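Carbonic anhydrase (Neosartorya fumigata, PDB 6LAC) probably catalyses the reversible hydration of carbon dioxide to hydrogencarbonate, as a zinc-dependent lyase of the beta class. Local coordinates at residues V29-C34 against D40-S45. The protein carries 1 engineered substitution. Sequence-based numbering, arbitrary orientation.
With ZN (zinc ion), chain C.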
ATOM      1  N   VAL A  29      13.365   4.802   1.266  1.00 12.24           N
ATOM      2  CA  VAL A  29      13.391   3.440   0.691  1.00 11.26           C
ATOM      3  C   VAL A  29      11.984   3.122   0.207  1.00 10.03           C
ATOM      4  O   VAL A  29      11.018   3.331   0.986  1.00 11.26           O
ATOM      5  CB  VAL A  29      13.873   2.426   1.743  1.00 11.58           C
ATOM      6  CG1 VAL A  29      13.796   1.020   1.206  1.00 12.80           C
ATOM      7  CG2 VAL A  29      15.273   2.800   2.277  1.00 13.03           C
ATOM      8  N   LEU A  30      11.853   2.626  -1.011  1.00  9.54           N
ATOM      9  CA  LEU A  30      10.531   2.143  -1.493  1.00  8.94           C
ATOM     10  C   LEU A  30      10.356   0.758  -0.907  1.00  9.48           C
ATOM     11  O   LEU A  30      11.112  -0.183  -1.232  1.00  9.83           O
ATOM     12  CB  LEU A  30      10.506   2.127  -3.013  1.00  9.94           C
ATOM     13  CG  LEU A  30       9.325   1.387  -3.650  1.00  9.88           C
ATOM     14  CD1 LEU A  30       7.976   1.971  -3.219  1.00  9.78           C
ATOM     15  CD2 LEU A  30       9.449   1.377  -5.134  1.00 10.82           C
ATOM     16  N   TRP A  31       9.347   0.615  -0.054  1.00 10.00           N
ATOM     17  CA  TRP A  31       9.016  -0.638   0.666  1.00  9.50           C
ATOM     18  C   TRP A  31       7.778  -1.212   0.009  1.00  9.56           C
ATOM     19  O   TRP A  31       6.711  -0.550   0.131  1.00 10.61           O
ATOM     20  CB  TRP A  31       8.814  -0.370   2.142  1.00  9.38           C
ATOM     21  CG  TRP A  31       8.679  -1.609   2.955  1.00  9.87           C
ATOM     22  CD1 TRP A  31       7.573  -2.376   3.183  1.00  9.80           C
ATOM     23  CD2 TRP A  31       9.750  -2.239   3.656  1.00 10.19           C
ATOM     24  NE1 TRP A  31       7.907  -3.463   3.940  1.00 10.41           N
ATOM     25  CE2 TRP A  31       9.230  -3.398   4.264  1.00 10.99           C
ATOM     26  CE3 TRP A  31      11.104  -1.960   3.807  1.00 11.67           C
ATOM     27  CZ2 TRP A  31      10.038  -4.263   5.029  1.00 11.78           C
ATOM     28  CZ3 TRP A  31      11.881  -2.800   4.559  1.00 13.66           C
ATOM     29  CH2 TRP A  31      11.360  -3.920   5.155  1.00 13.79           C
ATOM     30  N   ILE A  32       7.839  -2.342  -0.633  1.00  8.72           N
ATOM     31  CA  ILE A  32       6.708  -3.018  -1.305  1.00  9.41           C
ATOM     32  C   ILE A  32       6.302  -4.185  -0.449  1.00  9.81           C
ATOM     33  O   ILE A  32       7.070  -5.129  -0.310  1.00 10.60           O
ATOM     34  CB  ILE A  32       7.056  -3.436  -2.713  1.00  9.89           C
ATOM     35  CG1 ILE A  32       7.440  -2.217  -3.546  1.00 10.78           C
ATOM     36  CG2 ILE A  32       5.920  -4.217  -3.349  1.00 10.83           C
ATOM     37  CD1 ILE A  32       8.140  -2.536  -4.853  1.00 12.05           C
ATOM     38  N   GLY A  33       5.143  -4.102   0.168  1.00  9.28           N
ATOM     39  CA  GLY A  33       4.612  -5.112   1.073  1.00  9.74           C
ATOM     40  C   GLY A  33       3.235  -5.529   0.602  1.00  9.82           C
ATOM     41  O   GLY A  33       2.646  -5.026  -0.370  1.00  9.62           O
ATOM     42  N   CYS A  34       2.682  -6.493   1.317  1.00 10.19           N
ATOM     43  CA  CYS A  34       1.361  -7.102   1.001  1.00  9.10           C
ATOM     44  C   CYS A  34       0.246  -6.538   1.881  1.00  8.43           C
ATOM     45  O   CYS A  34       0.390  -6.334   3.092  1.00  8.95           O
ATOM     46  CB  CYS A  34       1.407  -8.602   1.173  1.00  9.40           C
ATOM     47  SG  CYS A  34      -0.170  -9.405   0.758  1.00  9.75           S
ATOM     48  N   ASP A  40       3.113  -6.411  12.348  1.00 14.63           N
ATOM     49  CA  ASP A  40       4.088  -5.338  12.660  1.00 16.40           C
ATOM     50  C   ASP A  40       5.273  -5.444  11.709  1.00 15.47           C
ATOM     51  O   ASP A  40       6.430  -5.285  12.134  1.00 14.95           O
ATOM     52  CB  ASP A  40       4.512  -5.423  14.136  1.00 20.75           C
ATOM     53  CG  ASP A  40       3.367  -5.345  15.110  1.00 28.09           C
ATOM     54  OD1 ASP A  40       2.405  -4.611  14.828  1.00 34.97           O
ATOM     55  OD2 ASP A  40       3.482  -5.974  16.155  1.00 34.10           O
ATOM     56  N   GLU A  41       5.048  -5.704  10.419  1.00 13.83           N
ATOM     57  CA  GLU A  41       6.131  -5.866   9.437  1.00 12.67           C
ATOM     58  C   GLU A  41       7.122  -4.715   9.422  1.00 13.51           C
ATOM     59  O   GLU A  41       8.333  -4.962   9.409  1.00 13.25           O
ATOM     60  CB  GLU A  41       5.476  -5.997   8.073  1.00 12.42           C
ATOM     61  CG  GLU A  41       6.423  -6.085   6.900  1.00 12.40           C
ATOM     62  CD  GLU A  41       5.605  -6.162   5.637  1.00 11.50           C
ATOM     63  OE1 GLU A  41       5.834  -5.334   4.731  1.00 11.93           O
ATOM     64  OE2 GLU A  41       4.821  -7.099   5.525  1.00 13.01           O
ATOM     65  N   LEU A  42       6.683  -3.475   9.501  1.00 13.18           N
ATOM     66  CA  LEU A  42       7.640  -2.351   9.398  1.00 13.59           C
ATOM     67  C   LEU A  42       8.525  -2.243  10.647  1.00 14.96           C
ATOM     68  O   LEU A  42       9.597  -1.621  10.531  1.00 15.57           O
ATOM     69  CB  LEU A  42       6.912  -1.034   9.136  1.00 14.72           C
ATOM     70  CG  LEU A  42       6.045  -0.974   7.873  1.00 15.12           C
ATOM     71  CD1 LEU A  42       5.439   0.402   7.673  1.00 15.97           C
ATOM     72  CD2 LEU A  42       6.804  -1.387   6.631  1.00 15.82           C
ATOM     73  N   GLU A  43       8.156  -2.847  11.757  1.00 16.12           N
ATOM     74  CA  GLU A  43       9.047  -2.879  12.940  1.00 18.10           C
ATOM     75  C   GLU A  43      10.235  -3.786  12.648  1.00 18.15           C
ATOM     76  O   GLU A  43      11.257  -3.670  13.374  1.00 20.28           O
ATOM     77  CB  GLU A  43       8.251  -3.267  14.191  1.00 19.74           C
ATOM     78  CG  GLU A  43       7.548  -2.062  14.756  1.00 26.99           C
ATOM     79  CD  GLU A  43       8.585  -1.112  15.339  1.00 31.87           C
ATOM     80  OE1 GLU A  43       8.486   0.101  15.076  1.00 40.37           O
ATOM     81  OE2 GLU A  43       9.548  -1.610  16.015  1.00 39.54           O
ATOM     82  N   SER A  44      10.217  -4.601  11.600  1.00 16.56           N
ATOM     83  CA  SER A  44      11.364  -5.446  11.210  1.00 17.95           C
ATOM     84  C   SER A  44      12.102  -4.868   9.991  1.00 16.38           C
ATOM     85  O   SER A  44      12.877  -5.602   9.387  1.00 20.10           O
ATOM     86  CB  SER A  44      10.901  -6.847  10.981  1.00 18.96           C
ATOM     87  OG  SER A  44      10.563  -7.475  12.207  1.00 25.65           O
ATOM     88  N   SER A  45      11.853  -3.614   9.638  1.00 15.16           N
ATOM     89  CA  SER A  45      12.459  -3.016   8.411  1.00 17.12           C
ATOM     90  C   SER A  45      13.852  -2.459   8.678  1.00 16.68           C
ATOM     91  O   SER A  45      14.599  -2.233   7.696  1.00 18.52           O
ATOM     92  CB  SER A  45      11.603  -1.920   7.881  1.00 16.02           C
ATOM     93  OG  SER A  45      11.538  -0.817   8.768  1.00 15.62           O
TER
HETATM   94 ZN    ZN C 201      -0.034 -11.236   2.061  1.00 10.25          ZN
HETATM   95  O   HOH W   1       4.265  -8.067   3.104  1.00 10.62           O
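Trp-31 reaches from the strand 29-34 to the short 3-10 turn 41-43, and its indole NE1 gives a hydrogen bond of 2.9 Å to OE1 of Glu-41. The bond is nearly straight (169°), the oxygen lies in the ring plane and accepts on its anti lone pair, while the carboxylate itself is turned 38° against the indole. An extended glutamate suits this place: with CG anti to the backbone N (chi1 176°) and the chain extended beyond it, the carboxylate reaches the indole edge. Both carboxylate oxygens have further partners: OE1 a salt bridge with Arg-56, OE2 a hydrogen bond with Ser-37. These partners would probably favour the charged form.

Packing is tight over one face of the tryptophan. CD2 of Leu-42 makes a CH-pi contact 3.8 Å from the centroid of the five-membered ring, and farther along the same face Ser-45 brings its CB to 3.4 Å from CH2 of Trp-31. Serine suits this place because its CB meets the ring while its OG donates a hydrogen bond to O of Leu-42 (2.7 Å), which also accepts from N of Ser-45. Val-85 of the adjacent strand 83-89 and Met-166 of strand 162-169 also touch the indole.

Toward Cys-34 the contact is looser and hydrated. Gly-33 has no side chain to obstruct OE1 of Glu-41, which stands 3.9 Å from its CA. A water links N of Cys-34 (2.9 Å) to OE2 of Glu-41, and Leu-42, at the margin, is partly exposed. Through Ser-37 and this water, Glu-41 lies in the second shell of the metal. Cys-34 ends the strand as a zinc ligand with Asp-36, His-89 and Cys-92, a site at the C-terminal end of the parallel strands, as in beta-carbonic anhydrases with the aspartate bound to the metal.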